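Side-chain contacts in Mgp-operon protein 3 (Mycoplasma pneumoniae, PDB 6RJ1), which takes part in cell adhesion as the immunodominant extracellular protein P40/P90 and probably helps the bacterium attach to host-cell sugars: residues P38-V43 / A112-I117; F118-A121 / T125-F128; T930-L935 / S940-K945. All coordinates share one frame; numbering follows the deposited sequence.

After several short strands and a helix, the chain lays down strand 40-48, then strand 52-59, and only after two short strands, a helix and loops does it return as strand 114-121; interaction 1 closes that long excursion. Interaction 2 follows at once, where strand 114-121 turns back as strand 125-135 and zips up as a hairpin. The two contacts share strand 114-121 and touch, with F128 reaching back to L116 and I117. Interaction 3 comes roughly 800 residues later, near the C terminus, and closes a hairpin in a separate antiparallel sheet, its centre about 24 Å from that of interaction 2. The three contacts run in series, with no nesting or crossing.

Interaction 1: residues P38-V43 / A112-I117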
loop_
_atom_site.group_PDB
_atom_site.type_symbol
_atom_site.label_atom_id
_atom_site.label_comp_id
_atom_site.label_asym_id
_atom_site.label_seq_id
_atom_site.Cartn_x
_atom_site.Cartn_y
_atom_site.Cartn_z
ATOM N N PRO A 38 20.498 -21.657 3.315
ATOM C CA PRO A 38 20.194 -21.449 1.883
ATOM C C PRO A 38 18.812 -20.901 1.531
ATOM O O PRO A 38 18.667 -20.334 0.449
ATOM C CB PRO A 38 20.387 -22.841 1.278
ATOM C CG PRO A 38 21.317 -23.522 2.185
ATOM C CD PRO A 38 21.009 -23.024 3.552
ATOM N N SER A 39 17.806 -21.054 2.417
ATOM C CA SER A 39 16.440 -20.544 2.185
ATOM C C SER A 39 16.348 -19.013 2.205
ATOM O O SER A 39 15.338 -18.454 1.753
ATOM C CB SER A 39 15.455 -21.130 3.189
ATOM O OG SER A 39 15.778 -20.738 4.513
ATOM N N TYR A 40 17.383 -18.339 2.748
ATOM C CA TYR A 40 17.423 -16.886 2.792
ATOM C C TYR A 40 17.580 -16.301 1.409
ATOM O O TYR A 40 18.271 -16.861 0.559
ATOM C CB TYR A 40 18.477 -16.360 3.761
ATOM C CG TYR A 40 18.025 -16.392 5.203
ATOM C CD1 TYR A 40 17.229 -15.376 5.727
ATOM C CD2 TYR A 40 18.405 -17.429 6.049
ATOM C CE1 TYR A 40 16.809 -15.401 7.054
ATOM C CE2 TYR A 40 18.000 -17.460 7.380
ATOM C CZ TYR A 40 17.201 -16.443 7.879
ATOM O OH TYR A 40 16.825 -16.461 9.198
ATOM N N GLU A 41 16.880 -15.196 1.179
ATOM C CA GLU A 41 16.796 -14.498 -0.089
ATOM C C GLU A 41 17.014 -12.997 0.153
ATOM O O GLU A 41 16.405 -12.424 1.063
ATOM C CB GLU A 41 15.410 -14.797 -0.702
ATOM C CG GLU A 41 15.052 -14.055 -1.981
ATOM C CD GLU A 41 13.587 -13.647 -2.099
ATOM O OE1 GLU A 41 12.945 -14.068 -3.089
ATOM O OE2 GLU A 41 13.079 -12.913 -1.216
ATOM N N LEU A 42 17.912 -12.374 -0.646
ATOM C CA LEU A 42 18.202 -10.945 -0.560
ATOM C C LEU A 42 17.030 -10.172 -1.177
ATOM O O LEU A 42 16.692 -10.401 -2.340
ATOM C CB LEU A 42 19.550 -10.623 -1.225
ATOM C CG LEU A 42 19.874 -9.147 -1.472
ATOM C CD1 LEU A 42 20.061 -8.384 -0.180
ATOM C CD2 LEU A 42 21.094 -9.002 -2.356
ATOM N N VAL A 43 16.380 -9.306 -0.368
ATOM C CA VAL A 43 15.175 -8.526 -0.720
ATOM C C VAL A 43 15.506 -7.088 -1.089
ATOM O O VAL A 43 14.901 -6.543 -2.007
ATOM C CB VAL A 43 14.101 -8.548 0.404
ATOM C CG1 VAL A 43 12.720 -8.235 -0.150
ATOM C CG2 VAL A 43 14.081 -9.875 1.134
ATOM N N ALA A 112 13.936 -16.021 11.073
ATOM C CA ALA A 112 13.552 -14.611 11.119
ATOM C C ALA A 112 14.336 -13.814 10.081
ATOM O O ALA A 112 15.435 -14.210 9.690
ATOM C CB ALA A 112 13.825 -14.047 12.502
ATOM N N SER A 113 13.783 -12.683 9.649
ATOM C CA SER A 113 14.457 -11.803 8.708
ATOM C C SER A 113 15.611 -11.059 9.384
ATOM O O SER A 113 15.570 -10.790 10.588
ATOM C CB SER A 113 13.469 -10.819 8.110
ATOM O OG SER A 113 12.437 -11.515 7.431
ATOM N N TYR A 114 16.654 -10.754 8.611
ATOM C CA TYR A 114 17.820 -10.050 9.133
ATOM C C TYR A 114 18.214 -8.867 8.291
ATOM O O TYR A 114 18.003 -8.853 7.076
ATOM C CB TYR A 114 19.035 -10.992 9.237
ATOM C CG TYR A 114 18.968 -11.962 10.388
ATOM C CD1 TYR A 114 19.418 -11.603 11.658
ATOM C CD2 TYR A 114 18.478 -13.252 10.209
ATOM C CE1 TYR A 114 19.359 -12.496 12.725
ATOM C CE2 TYR A 114 18.408 -14.154 11.269
ATOM C CZ TYR A 114 18.850 -13.773 12.527
ATOM O OH TYR A 114 18.773 -14.667 13.571
ATOM N N VAL A 115 18.810 -7.878 8.961
ATOM C CA VAL A 115 19.442 -6.719 8.354
ATOM C C VAL A 115 20.918 -7.054 8.539
ATOM O O VAL A 115 21.351 -7.294 9.674
ATOM C CB VAL A 115 19.044 -5.368 9.004
ATOM C CG1 VAL A 115 20.009 -4.258 8.601
ATOM C CG2 VAL A 115 17.619 -4.990 8.639
ATOM N N LEU A 116 21.661 -7.165 7.428
ATOM C CA LEU A 116 23.079 -7.520 7.455
ATOM C C LEU A 116 23.940 -6.299 7.210
ATOM O O LEU A 116 23.640 -5.506 6.315
ATOM C CB LEU A 116 23.409 -8.609 6.420
ATOM C CG LEU A 116 22.401 -9.734 6.234
ATOM C CD1 LEU A 116 22.727 -10.531 5.024
ATOM C CD2 LEU A 116 22.346 -10.641 7.435
ATOM N N ILE A 117 25.011 -6.156 8.000
ATOM C CA ILE A 117 25.956 -5.051 7.897
ATOM C C ILE A 117 27.296 -5.605 7.416
ATOM O O ILE A 117 27.816 -6.580 7.977
ATOM C CB ILE A 117 26.092 -4.281 9.245
ATOM C CG1 ILE A 117 24.712 -3.887 9.851
ATOM C CG2 ILE A 117 27.032 -3.071 9.137
ATOM C CD1 ILE A 117 23.773 -2.928 9.022
#
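Y40 meets the second segment through the far end of its side chain, giving its hydroxyl proton to the carbonyl oxygen of A112. From CB, which heads toward 112-117, the chain turns at chi1 -80°, placing CG beside the backbone N and sending the ring across to A112 and Y114. The Y40 side chain also packs on V31 of helix 30-33. Contact starts at CE1, which lies 3.2 Å from A112 O, and passes through CZ to OH, whose hydrogen bond to A112 O measures 2.7 Å. That oxygen sits at the edge of the Y40 ring, near its plane, while the hydroxyl lies 20° off the carbonyl plane. The same hydroxyl also abuts the edge of the Y114 ring, with OH 3.5 Å from Y114 CE2; the two tyrosines cross obliquely and do not stack. In the sheet, strand 52-59 lies between strands 40-48 and 114-121 and pairs with both, so Y40 spans two strands that are not direct neighbours. A buried phenol thus finds its acceptor in a main-chain carbonyl, and a directional polar bond joins strand 40-48 to the chain at A112 where little apolar surface is shared.

Interaction 2: residues F118-A121 / T125-F128; sequences FKAA and TWVF
This is an antiparallel strand-to-strand contact at the turn end of the hairpin formed by strands 114-121 and 125-135, near the protein surface within a larger mixed sheet. K119 and V127 form a hydrogen-bonded pair, exchanging K119 N to V127 O (2.8 Å) and V127 N to K119 O (2.9 Å), both nearly along the C=O axis. Nearer the turn A121 and T125 pair likewise, but less squarely: the T125 N to A121 O bond is 3.3 Å, its donor well above the carbonyl plane. The alternating pairs F118 with F128 and A120 with W126 are non-hydrogen-bonded and put their side chains on one face. There F118 and F128 make a T-shaped stack, the edge of F128 toward the face of F118, with planes at 70° and centroids 5.7 Å apart. F128 has CG anti to its backbone N (chi1 174°), whereas F118 has CG beside its own N, and this difference brings F128 CD1 over the rim of the F118 ring. W126 leans across the hairpin, its CE3 and CZ3 against the K119-A120 peptide and its CZ3 3.8 Å from A120 CB. L28 and L53 pack on F118 and W126. On the other face K119 and V127 run side by side, the lysine bending at its last torsion until NZ is 3.6 Å from V127 CG1; A121 CB touches V127 CG2 diagonally. T125 OG1 is bonded to P122 O inside the turn. Antiparallel pairs alternating between hydrogen-bonded and non-hydrogen-bonded, next to a three-residue connection, are those of a beta hairpin; the aromatic pair is an addition on one face.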
loop_
_atom_site.group_PDB
_atom_site.type_symbol
_atom_site.label_atom_id
_atom_site.label_comp_id
_atom_site.label_asym_id
_atom_site.label_seq_id
_atom_site.Cartn_x
_atom_site.Cartn_y
_atom_site.Cartn_z
ATOM N N PHE A 118 27.844 -4.972 6.370
ATOM C CA PHE A 118 29.119 -5.334 5.767
ATOM C C PHE A 118 30.044 -4.132 5.771
ATOM O O PHE A 118 29.585 -2.999 5.635
ATOM C CB PHE A 118 28.913 -5.819 4.324
ATOM C CG PHE A 118 28.183 -7.133 4.185
ATOM C CD1 PHE A 118 26.793 -7.170 4.098
ATOM C CD2 PHE A 118 28.886 -8.333 4.101
ATOM C CE1 PHE A 118 26.120 -8.387 3.954
ATOM C CE2 PHE A 118 28.211 -9.551 3.952
ATOM C CZ PHE A 118 26.834 -9.569 3.880
ATOM N N LYS A 119 31.343 -4.382 5.930
ATOM C CA LYS A 119 32.372 -3.345 5.906
ATOM C C LYS A 119 33.210 -3.533 4.655
ATOM O O LYS A 119 33.437 -4.678 4.248
ATOM C CB LYS A 119 33.241 -3.347 7.181
ATOM C CG LYS A 119 34.179 -4.535 7.409
ATOM C CD LYS A 119 35.154 -4.241 8.549
ATOM C CE LYS A 119 35.819 -5.490 9.074
ATOM N NZ LYS A 119 34.890 -6.336 9.890
ATOM N N ALA A 120 33.665 -2.433 4.047
ATOM C CA ALA A 120 34.485 -2.506 2.844
ATOM C C ALA A 120 35.850 -3.110 3.143
ATOM O O ALA A 120 36.375 -2.941 4.243
ATOM C CB ALA A 120 34.635 -1.133 2.225
ATOM N N ALA A 121 36.375 -3.880 2.190
ATOM C CA ALA A 121 37.672 -4.541 2.278
ATOM C C ALA A 121 38.448 -4.312 0.960
ATOM O O ALA A 121 37.821 -3.924 -0.031
ATOM C CB ALA A 121 37.474 -6.024 2.543
ATOM N N THR A 125 35.972 -5.601 -2.186
ATOM C CA THR A 125 35.335 -6.744 -1.531
ATOM C C THR A 125 34.647 -6.289 -0.248
ATOM O O THR A 125 34.869 -5.163 0.203
ATOM C CB THR A 125 36.333 -7.891 -1.296
ATOM O OG1 THR A 125 37.348 -7.453 -0.405
ATOM C CG2 THR A 125 36.954 -8.423 -2.584
ATOM N N TRP A 126 33.798 -7.161 0.322
ATOM C CA TRP A 126 33.037 -6.870 1.537
ATOM C C TRP A 126 33.220 -7.950 2.582
ATOM O O TRP A 126 33.180 -9.137 2.264
ATOM C CB TRP A 126 31.551 -6.687 1.211
ATOM C CG TRP A 126 31.288 -5.538 0.290
ATOM C CD1 TRP A 126 31.191 -5.582 -1.068
ATOM C CD2 TRP A 126 31.136 -4.164 0.660
ATOM N NE1 TRP A 126 30.973 -4.321 -1.568
ATOM C CE2 TRP A 126 30.927 -3.431 -0.527
ATOM C CE3 TRP A 126 31.130 -3.479 1.887
ATOM C CZ2 TRP A 126 30.722 -2.046 -0.526
ATOM C CZ3 TRP A 126 30.945 -2.106 1.887
ATOM C CH2 TRP A 126 30.730 -1.405 0.693
ATOM N N VAL A 127 33.409 -7.524 3.836
ATOM C CA VAL A 127 33.578 -8.389 5.005
ATOM C C VAL A 127 32.305 -8.264 5.841
ATOM O O VAL A 127 31.805 -7.151 6.009
ATOM C CB VAL A 127 34.864 -7.992 5.796
ATOM C CG1 VAL A 127 34.928 -8.660 7.165
ATOM C CG2 VAL A 127 36.112 -8.324 4.994
ATOM N N PHE A 128 31.763 -9.397 6.328
ATOM C CA PHE A 128 30.556 -9.404 7.157
ATOM C C PHE A 128 30.873 -8.858 8.555
ATOM O O PHE A 128 31.820 -9.322 9.192
ATOM C CB PHE A 128 29.923 -10.816 7.212
ATOM C CG PHE A 128 28.754 -10.974 8.162
ATOM C CD1 PHE A 128 27.497 -10.467 7.839
ATOM C CD2 PHE A 128 28.910 -11.628 9.380
ATOM C CE1 PHE A 128 26.426 -10.600 8.718
ATOM C CE2 PHE A 128 27.832 -11.764 10.260
ATOM C CZ PHE A 128 26.598 -11.255 9.920
#

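Interaction 3: residues T930-L935 / S940-K945; sequences TGILPL and SAVITK
T930 and G931 both face I943, and of the two only T930 brings a side chain to it. The T930 side chain passes I943 at a slant, CB to CB 3.7 Å, with its methyl anti to the backbone N and OG1 beside that N (chi1 -57°). This rotamer lays OG1 against the aliphatic part of K945, near CG and CE, the two side chains crossing at about a right angle. The lysine bends at its third torsion, and NZ goes on to a long, weak ion pair with D10. Two residues opposite one define a classic beta bulge, here in the edge strand 928-933 of a four-stranded antiparallel sheet: T930 N bonds to I943 O from above the carbonyl plane, while I943 N meets G931 O at 2.9 Å. Beyond the bulge the pairing is regular. I932 and V942 lie side by side on one face, I932 CG1 to V942 CG2 3.9 Å, with V890 and Y888 of strand 888-896 packed against them. On the other face L933 is extended at chi2 (175°), so that its CD1 reaches I943 CD1 at 4.0 Å. P934 centres an inverse gamma turn, after which L935 comes back toward the hairpin, its CD1 3.7 Å from A941 CB. T21, from the N-terminal part of the chain, packs on L935, A941 and I943.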
loop_
_atom_site.group_PDB
_atom_site.type_symbol
_atom_site.label_atom_id
_atom_site.label_comp_id
_atom_site.label_asym_id
_atom_site.label_seq_id
_atom_site.Cartn_x
_atom_site.Cartn_y
_atom_site.Cartn_z
ATOM N N THR A 930 20.859 -7.720 -16.930
ATOM C CA THR A 930 21.796 -7.898 -15.808
ATOM C C THR A 930 21.801 -6.592 -14.986
ATOM O O THR A 930 21.882 -6.619 -13.752
ATOM C CB THR A 930 23.190 -8.258 -16.332
ATOM O OG1 THR A 930 23.095 -9.430 -17.133
ATOM C CG2 THR A 930 24.205 -8.476 -15.228
ATOM N N GLY A 931 21.699 -5.475 -15.695
ATOM C CA GLY A 931 21.667 -4.143 -15.118
ATOM C C GLY A 931 22.133 -3.077 -16.083
ATOM O O GLY A 931 22.511 -3.366 -17.219
ATOM N N ILE A 932 22.091 -1.829 -15.617
ATOM C CA ILE A 932 22.503 -0.644 -16.367
ATOM C C ILE A 932 23.573 0.129 -15.582
ATOM O O ILE A 932 23.377 0.445 -14.404
ATOM C CB ILE A 932 21.274 0.244 -16.758
ATOM C CG1 ILE A 932 20.249 -0.564 -17.584
ATOM C CG2 ILE A 932 21.708 1.519 -17.518
ATOM C CD1 ILE A 932 18.887 -0.143 -17.463
ATOM N N LEU A 933 24.702 0.432 -16.238
ATOM C CA LEU A 933 25.811 1.168 -15.629
ATOM C C LEU A 933 25.857 2.604 -16.135
ATOM O O LEU A 933 26.048 2.796 -17.338
ATOM C CB LEU A 933 27.173 0.505 -15.924
ATOM C CG LEU A 933 27.346 -0.990 -15.679
ATOM C CD1 LEU A 933 28.704 -1.438 -16.146
ATOM C CD2 LEU A 933 27.180 -1.352 -14.213
ATOM N N PRO A 934 25.736 3.634 -15.260
ATOM C CA PRO A 934 25.876 5.017 -15.745
ATOM C C PRO A 934 27.363 5.346 -15.901
ATOM O O PRO A 934 28.007 5.828 -14.965
ATOM C CB PRO A 934 25.176 5.862 -14.670
ATOM C CG PRO A 934 25.059 4.994 -13.486
ATOM C CD PRO A 934 25.531 3.601 -13.801
ATOM N N LEU A 935 27.916 5.017 -17.087
ATOM C CA LEU A 935 29.327 5.200 -17.439
ATOM C C LEU A 935 29.808 6.647 -17.335
ATOM O O LEU A 935 30.979 6.883 -17.030
ATOM C CB LEU A 935 29.616 4.660 -18.847
ATOM C CG LEU A 935 29.371 3.177 -19.107
ATOM C CD1 LEU A 935 29.501 2.885 -20.588
ATOM C CD2 LEU A 935 30.335 2.300 -18.320
ATOM N N SER A 940 25.629 5.495 -21.079
ATOM C CA SER A 940 25.195 4.421 -20.200
ATOM C C SER A 940 25.311 3.076 -20.903
ATOM O O SER A 940 25.134 2.995 -22.120
ATOM C CB SER A 940 23.774 4.662 -19.703
ATOM O OG SER A 940 23.729 5.832 -18.903
ATOM N N ALA A 941 25.652 2.030 -20.136
ATOM C CA ALA A 941 25.809 0.665 -20.635
ATOM C C ALA A 941 24.697 -0.225 -20.103
ATOM O O ALA A 941 24.343 -0.143 -18.927
ATOM C CB ALA A 941 27.157 0.109 -20.233
ATOM N N VAL A 942 24.128 -1.056 -20.983
ATOM C CA VAL A 942 23.019 -1.956 -20.669
ATOM C C VAL A 942 23.491 -3.415 -20.841
ATOM O O VAL A 942 23.702 -3.879 -21.967
ATOM C CB VAL A 942 21.766 -1.573 -21.512
ATOM C CG1 VAL A 942 20.588 -2.498 -21.241
ATOM C CG2 VAL A 942 21.371 -0.123 -21.262
ATOM N N ILE A 943 23.714 -4.100 -19.701
ATOM C CA ILE A 943 24.184 -5.490 -19.633
ATOM C C ILE A 943 22.996 -6.446 -19.783
ATOM O O ILE A 943 21.971 -6.289 -19.117
ATOM C CB ILE A 943 25.053 -5.828 -18.382
ATOM C CG1 ILE A 943 25.864 -4.607 -17.813
ATOM C CG2 ILE A 943 25.946 -7.027 -18.647
ATOM C CD1 ILE A 943 26.868 -3.831 -18.702
ATOM N N THR A 944 23.167 -7.455 -20.641
ATOM C CA THR A 944 22.134 -8.405 -21.017
ATOM C C THR A 944 22.639 -9.865 -21.032
ATOM O O THR A 944 23.806 -10.128 -21.313
ATOM C CB THR A 944 21.545 -7.908 -22.360
ATOM O OG1 THR A 944 20.333 -7.199 -22.099
ATOM C CG2 THR A 944 21.338 -9.002 -23.402
ATOM N N LYS A 945 21.722 -10.796 -20.738
ATOM C CA LYS A 945 21.897 -12.244 -20.732
ATOM C C LYS A 945 20.927 -12.869 -21.746
ATOM O O LYS A 945 19.850 -12.325 -22.010
ATOM C CB LYS A 945 21.579 -12.819 -19.344
ATOM C CG LYS A 945 22.596 -12.500 -18.258
ATOM C CD LYS A 945 22.143 -13.005 -16.877
ATOM C CE LYS A 945 21.194 -12.073 -16.150
ATOM N NZ LYS A 945 20.933 -12.534 -14.761
#